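Local coordinates for peptide chain release factor RF2 (Thermus thermophilus, PDB 2IHR), which recognises the stop codons UGA and UAA on the ribosome and directs termination of translation, with release of the finished peptide through its GGQ motif, at residues A[138-143]-A[181-186]; A[155-160]-A[164-169]. All coordinates share one frame; numbering follows the deposited sequence.

Interaction 1: residues A[138-143]-A[181-186]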
loop_
_atom_site.group_PDB
_atom_site.type_symbol
_atom_site.label_atom_id
_atom_site.label_comp_id
_atom_site.label_asym_id
_atom_site.label_seq_id
_atom_site.Cartn_x
_atom_site.Cartn_y
_atom_site.Cartn_z
ATOM N N ARG A 138 14.314 3.999 -5.314
ATOM C CA ARG A 138 15.244 2.946 -4.964
ATOM C C ARG A 138 14.764 2.335 -3.617
ATOM O O ARG A 138 14.799 1.096 -3.393
ATOM C CB ARG A 138 16.612 3.586 -4.820
ATOM C CG ARG A 138 17.797 2.748 -5.258
ATOM C CD ARG A 138 18.455 3.392 -6.467
ATOM N NE ARG A 138 18.960 4.715 -6.135
ATOM C CZ ARG A 138 19.600 5.517 -6.980
ATOM N NH1 ARG A 138 19.827 5.138 -8.238
ATOM N NH2 ARG A 138 20.011 6.704 -6.555
ATOM N N MET A 139 14.291 3.200 -2.717
ATOM C CA MET A 139 13.838 2.704 -1.448
ATOM C C MET A 139 12.693 1.752 -1.637
ATOM O O MET A 139 12.726 0.629 -1.139
ATOM C CB MET A 139 13.417 3.840 -0.557
ATOM C CG MET A 139 12.910 3.452 0.821
ATOM S SD MET A 139 12.505 4.910 1.823
ATOM C CE MET A 139 11.048 5.252 1.197
ATOM N N TYR A 140 11.667 2.180 -2.351
ATOM C CA TYR A 140 10.513 1.307 -2.569
ATOM C C TYR A 140 10.850 0.101 -3.459
ATOM O O TYR A 140 10.256 -0.957 -3.351
ATOM C CB TYR A 140 9.369 2.131 -3.174
ATOM C CG TYR A 140 8.821 3.148 -2.212
ATOM C CD1 TYR A 140 8.330 2.757 -0.988
ATOM C CD2 TYR A 140 8.865 4.513 -2.491
ATOM C CE1 TYR A 140 7.920 3.668 -0.052
ATOM C CE2 TYR A 140 8.429 5.453 -1.551
ATOM C CZ TYR A 140 7.971 5.021 -0.329
ATOM O OH TYR A 140 7.621 5.926 0.664
ATOM N N THR A 141 11.819 0.256 -4.345
ATOM C CA THR A 141 12.166 -0.854 -5.205
ATOM C C THR A 141 12.883 -1.870 -4.336
ATOM O O THR A 141 12.602 -3.048 -4.413
ATOM C CB THR A 141 13.053 -0.389 -6.366
ATOM O OG1 THR A 141 12.257 0.356 -7.290
ATOM C CG2 THR A 141 13.598 -1.552 -7.108
ATOM N N ARG A 142 13.801 -1.407 -3.489
ATOM C CA ARG A 142 14.494 -2.332 -2.590
ATOM C C ARG A 142 13.469 -2.935 -1.631
ATOM O O ARG A 142 13.596 -4.096 -1.224
ATOM C CB ARG A 142 15.602 -1.637 -1.751
ATOM C CG ARG A 142 16.878 -1.255 -2.478
ATOM C CD ARG A 142 17.755 -2.511 -2.761
ATOM N NE ARG A 142 18.312 -3.079 -1.541
ATOM C CZ ARG A 142 17.864 -4.183 -0.955
ATOM N NH1 ARG A 142 16.861 -4.855 -1.522
ATOM N NH2 ARG A 142 18.337 -4.554 0.255
ATOM N N PHE A 143 12.463 -2.150 -1.257
ATOM C CA PHE A 143 11.449 -2.644 -0.329
ATOM C C PHE A 143 10.733 -3.834 -0.937
ATOM O O PHE A 143 10.543 -4.863 -0.292
ATOM C CB PHE A 143 10.412 -1.578 -0.015
ATOM C CG PHE A 143 9.204 -2.121 0.681
ATOM C CD1 PHE A 143 9.291 -2.594 1.995
ATOM C CD2 PHE A 143 8.000 -2.238 0.009
ATOM C CE1 PHE A 143 8.192 -3.192 2.630
ATOM C CE2 PHE A 143 6.877 -2.837 0.629
ATOM C CZ PHE A 143 6.985 -3.316 1.942
ATOM N N SER A 181 0.267 1.399 1.270
ATOM C CA SER A 181 -0.728 2.439 1.390
ATOM C C SER A 181 -0.446 3.587 2.392
ATOM O O SER A 181 -0.697 4.740 2.082
ATOM C CB SER A 181 -2.123 1.792 1.594
ATOM O OG SER A 181 -2.353 1.238 2.887
ATOM N N PRO A 182 0.131 3.298 3.567
ATOM C CA PRO A 182 0.392 4.375 4.522
ATOM C C PRO A 182 1.617 5.203 4.187
ATOM O O PRO A 182 2.075 6.028 4.988
ATOM C CB PRO A 182 0.583 3.622 5.817
ATOM C CG PRO A 182 1.310 2.376 5.358
ATOM C CD PRO A 182 0.504 1.990 4.141
ATOM N N GLU A 183 2.148 4.983 2.998
ATOM C CA GLU A 183 3.336 5.680 2.565
ATOM C C GLU A 183 2.984 6.862 1.674
ATOM O O GLU A 183 3.816 7.730 1.381
ATOM C CB GLU A 183 4.223 4.684 1.800
ATOM C CG GLU A 183 4.848 3.618 2.681
ATOM C CD GLU A 183 5.877 4.188 3.665
ATOM O OE1 GLU A 183 6.919 4.736 3.201
ATOM O OE2 GLU A 183 5.630 4.087 4.898
ATOM N N ALA A 184 1.750 6.867 1.189
ATOM C CA ALA A 184 1.301 7.956 0.346
ATOM C C ALA A 184 1.389 9.266 1.167
ATOM O O ALA A 184 0.958 9.340 2.308
ATOM C CB ALA A 184 -0.089 7.678 -0.077
ATOM N N GLY A 185 1.975 10.296 0.594
ATOM C CA GLY A 185 2.100 11.545 1.312
ATOM C C GLY A 185 3.330 12.273 0.841
ATOM O O GLY A 185 3.921 11.885 -0.189
ATOM N N VAL A 186 3.726 13.319 1.564
ATOM C CA VAL A 186 4.916 14.081 1.184
ATOM C C VAL A 186 6.144 13.667 2.027
ATOM O O VAL A 186 6.067 13.460 3.237
ATOM C CB VAL A 186 4.652 15.620 1.289
ATOM C CG1 VAL A 186 5.891 16.405 0.859
ATOM C CG2 VAL A 186 3.500 15.992 0.391
#
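Tyr140 and Glu183 meet through a single hydrogen bond, and those two side chains make up nearly all of this contact. The backbones stay well apart, about 9.8 Å between Tyr140 CA and Glu183 CA, so each residue has to reach across. Tyr140 does it from helix 127-145: with CG anti to its carbonyl carbon (chi1 -67°), the ring leans out of the helix and carries its hydroxyl to the short 3-10 turn at 181-183. Glu183 comes the other way with its chain folded at chi2 (-67°), which turns OE1 toward the phenol, the two side chains crossing at a slant.

Tyr140 OH donates to Glu183 OE1 at 2.9 Å, arriving on the anti side of the carboxylate and only slightly out of its plane. OE1 in turn lies at the ring's edge, 3.6 Å from Tyr140 CE1, while the ring and carboxylate planes are inclined by 66°. Met139 CE rests over one face of the Tyr140 ring, near its rim. The other carboxylate oxygen, Glu183 OE2, forms a salt bridge with Arg312, so both oxygens of this buried carboxylate have polar partners. The arginine would be expected to favour the ionised form of the acid.

Around the pair, Tyr140 also packs on Val208 of strand 201-213, Leu180 of helix 176-180 and Leu341, while Arg312 begins strand 312-315, the parallel neighbour of strand 185-190 in the mixed sheet.

Interaction 2: residues A[155-160]-A[164-169]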
loop_
_atom_site.group_PDB
_atom_site.type_symbol
_atom_site.label_atom_id
_atom_site.label_comp_id
_atom_site.label_asym_id
_atom_site.label_seq_id
_atom_site.Cartn_x
_atom_site.Cartn_y
_atom_site.Cartn_z
ATOM N N ASP A 155 6.671 3.632 -15.938
ATOM C CA ASP A 155 7.243 4.745 -16.681
ATOM C C ASP A 155 8.290 5.409 -15.807
ATOM O O ASP A 155 8.214 5.342 -14.602
ATOM C CB ASP A 155 6.115 5.736 -17.058
ATOM C CG ASP A 155 6.547 6.771 -18.107
ATOM O OD1 ASP A 155 7.384 6.445 -18.972
ATOM O OD2 ASP A 155 6.033 7.907 -18.084
ATOM N N LEU A 156 9.252 6.078 -16.418
ATOM C CA LEU A 156 10.297 6.713 -15.651
ATOM C C LEU A 156 10.868 7.908 -16.405
ATOM O O LEU A 156 11.662 7.722 -17.317
ATOM C CB LEU A 156 11.378 5.660 -15.407
ATOM C CG LEU A 156 12.631 5.839 -14.561
ATOM C CD1 LEU A 156 12.284 5.955 -13.096
ATOM C CD2 LEU A 156 13.483 4.609 -14.764
ATOM N N THR A 157 10.467 9.126 -16.043
ATOM C CA THR A 157 10.999 10.333 -16.708
ATOM C C THR A 157 12.219 10.905 -15.987
ATOM O O THR A 157 12.096 11.399 -14.866
ATOM C CB THR A 157 10.026 11.499 -16.711
ATOM O OG1 THR A 157 8.753 11.095 -17.216
ATOM C CG2 THR A 157 10.588 12.602 -17.550
ATOM N N PRO A 158 13.403 10.874 -16.619
ATOM C CA PRO A 158 14.607 11.413 -15.976
ATOM C C PRO A 158 14.536 12.924 -15.858
ATOM O O PRO A 158 13.816 13.568 -16.620
ATOM C CB PRO A 158 15.717 10.970 -16.904
ATOM C CG PRO A 158 15.042 11.027 -18.258
ATOM C CD PRO A 158 13.724 10.333 -17.949
ATOM N N GLY A 159 15.301 13.469 -14.913
ATOM C CA GLY A 159 15.304 14.902 -14.653
ATOM C C GLY A 159 16.237 15.714 -15.524
ATOM O O GLY A 159 17.207 15.167 -16.082
ATOM N N PRO A 160 15.981 17.031 -15.660
ATOM C CA PRO A 160 16.856 17.856 -16.499
ATOM C C PRO A 160 18.328 17.610 -16.245
ATOM O O PRO A 160 19.022 17.073 -17.109
ATOM C CB PRO A 160 16.416 19.301 -16.191
ATOM C CG PRO A 160 15.453 19.189 -15.017
ATOM C CD PRO A 160 14.865 17.822 -15.114
ATOM N N ILE A 164 15.263 11.786 -11.186
ATOM C CA ILE A 164 14.079 11.651 -11.987
ATOM C C ILE A 164 13.066 12.773 -11.838
ATOM O O ILE A 164 13.025 13.445 -10.810
ATOM C CB ILE A 164 13.412 10.312 -11.672
ATOM C CG1 ILE A 164 12.997 10.262 -10.183
ATOM C CG2 ILE A 164 14.363 9.197 -12.107
ATOM C CD1 ILE A 164 12.098 9.119 -9.821
ATOM N N ASP A 165 12.255 12.966 -12.877
ATOM C CA ASP A 165 11.236 13.999 -12.868
ATOM C C ASP A 165 9.883 13.386 -12.650
ATOM O O ASP A 165 8.891 14.084 -12.368
ATOM C CB ASP A 165 11.229 14.775 -14.166
ATOM C CG ASP A 165 11.875 16.130 -14.029
ATOM O OD1 ASP A 165 11.516 16.896 -13.098
ATOM O OD2 ASP A 165 12.743 16.427 -14.870
ATOM N N TYR A 166 9.852 12.068 -12.765
ATOM C CA TYR A 166 8.631 11.320 -12.566
ATOM C C TYR A 166 8.949 9.823 -12.646
ATOM O O TYR A 166 9.889 9.392 -13.334
ATOM C CB TYR A 166 7.625 11.743 -13.634
ATOM C CG TYR A 166 6.335 10.955 -13.689
ATOM C CD1 TYR A 166 6.319 9.642 -14.190
ATOM C CD2 TYR A 166 5.134 11.492 -13.188
ATOM C CE1 TYR A 166 5.158 8.878 -14.184
ATOM C CE2 TYR A 166 3.948 10.731 -13.173
ATOM C CZ TYR A 166 3.981 9.417 -13.672
ATOM O OH TYR A 166 2.863 8.607 -13.634
ATOM N N ALA A 167 8.187 9.028 -11.911
ATOM C CA ALA A 167 8.377 7.585 -11.924
ATOM C C ALA A 167 7.089 7.001 -11.436
ATOM O O ALA A 167 6.431 7.596 -10.597
ATOM C CB ALA A 167 9.527 7.173 -11.011
ATOM N N GLN A 168 6.711 5.855 -12.002
ATOM C CA GLN A 168 5.489 5.147 -11.621
ATOM C C GLN A 168 5.647 3.636 -11.777
ATOM O O GLN A 168 5.863 3.130 -12.869
ATOM C CB GLN A 168 4.308 5.614 -12.457
ATOM C CG GLN A 168 3.083 4.784 -12.188
ATOM C CD GLN A 168 1.926 5.241 -12.993
ATOM O OE1 GLN A 168 1.880 5.041 -14.217
ATOM N NE2 GLN A 168 0.977 5.892 -12.327
ATOM N N ILE A 169 5.510 2.927 -10.662
ATOM C CA ILE A 169 5.674 1.489 -10.658
ATOM C C ILE A 169 4.458 0.682 -10.227
ATOM O O ILE A 169 3.494 1.201 -9.649
ATOM C CB ILE A 169 6.852 1.090 -9.785
ATOM C CG1 ILE A 169 6.535 1.349 -8.302
ATOM C CG2 ILE A 169 8.072 1.875 -10.225
ATOM C CD1 ILE A 169 7.583 0.741 -7.285
#
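A classic beta bulge interrupts the antiparallel hairpin formed by strands 150-158 and 164-172: Asp165 and Tyr166 together face Thr157. Both of their amides converge on Thr157 O. Asp165 N comes nearly along the C=O axis, modelled at 2.5 Å, too short to be taken literally, whereas Tyr166 N lies in the carbonyl plane, on a lone pair, at 3.1 Å. Thr157 N returns a bond to Tyr166 O, with the donor well above that carbonyl's plane. Beyond the bulge the pairing is regular. Asp155 and Gln168 form a hydrogen-bonded pair with bonds in both directions, Gln168 N to Asp155 O being 3.0 Å, and Leu156 sits opposite Ala167 as the non-hydrogen-bonded pair between.

Side chains sort onto the two faces accordingly. Leu156, its CG anti to the backbone N (chi1 -176°), directs CD1 over Ala167 CB at 3.7 Å and towards Ile164 CG2 at 4.0 Å. This apolar face lies beneath helix 127-145, where Leu137 touches Leu156 and Ala133 touches Ile164. Asp155, Thr157, Tyr166 and Gln168 occupy the other face. There Thr157 OG1 packs 3.8 Å from Tyr166 CB, and the Tyr166 ring runs on towards the Asp155 carboxylate, with CE1 4.1 Å from OD2 and the two planes 52° apart. Gln168 NE2 turns instead to Thr119 OG1 of strand 115-122.

The axes of 155-158 and 166-169 approach to 4.6 Å, with 165° between their directions, so these segments run almost directly antiparallel. Strand 150-158 is the outermost strand within the chain at this side of the mixed sheet, and the arrangement is that of a bulged edge hairpin with a helix packed over its apolar face.

How the interactions relate
Both contacts draw on helix 127-145 and reach the same mixed sheet. The helix supplies one half of interaction 1 and then leads directly into strand 150-158, the first arm of the hairpin in interaction 2. After the hairpin the chain passes through helix 176-180 to 181-186, so the pairing of interaction 2 comes between the two halves of interaction 1. Their centres are 15 Å apart; the nearest atoms are about 5 Å apart and do not touch. The hairpin forms one margin of the mixed sheet, while residues 185-186 begin a strand farther across it. One helix thus packs on the hairpin at the sheet's edge and, through Tyr140, reaches the segment that enters strand 185-190.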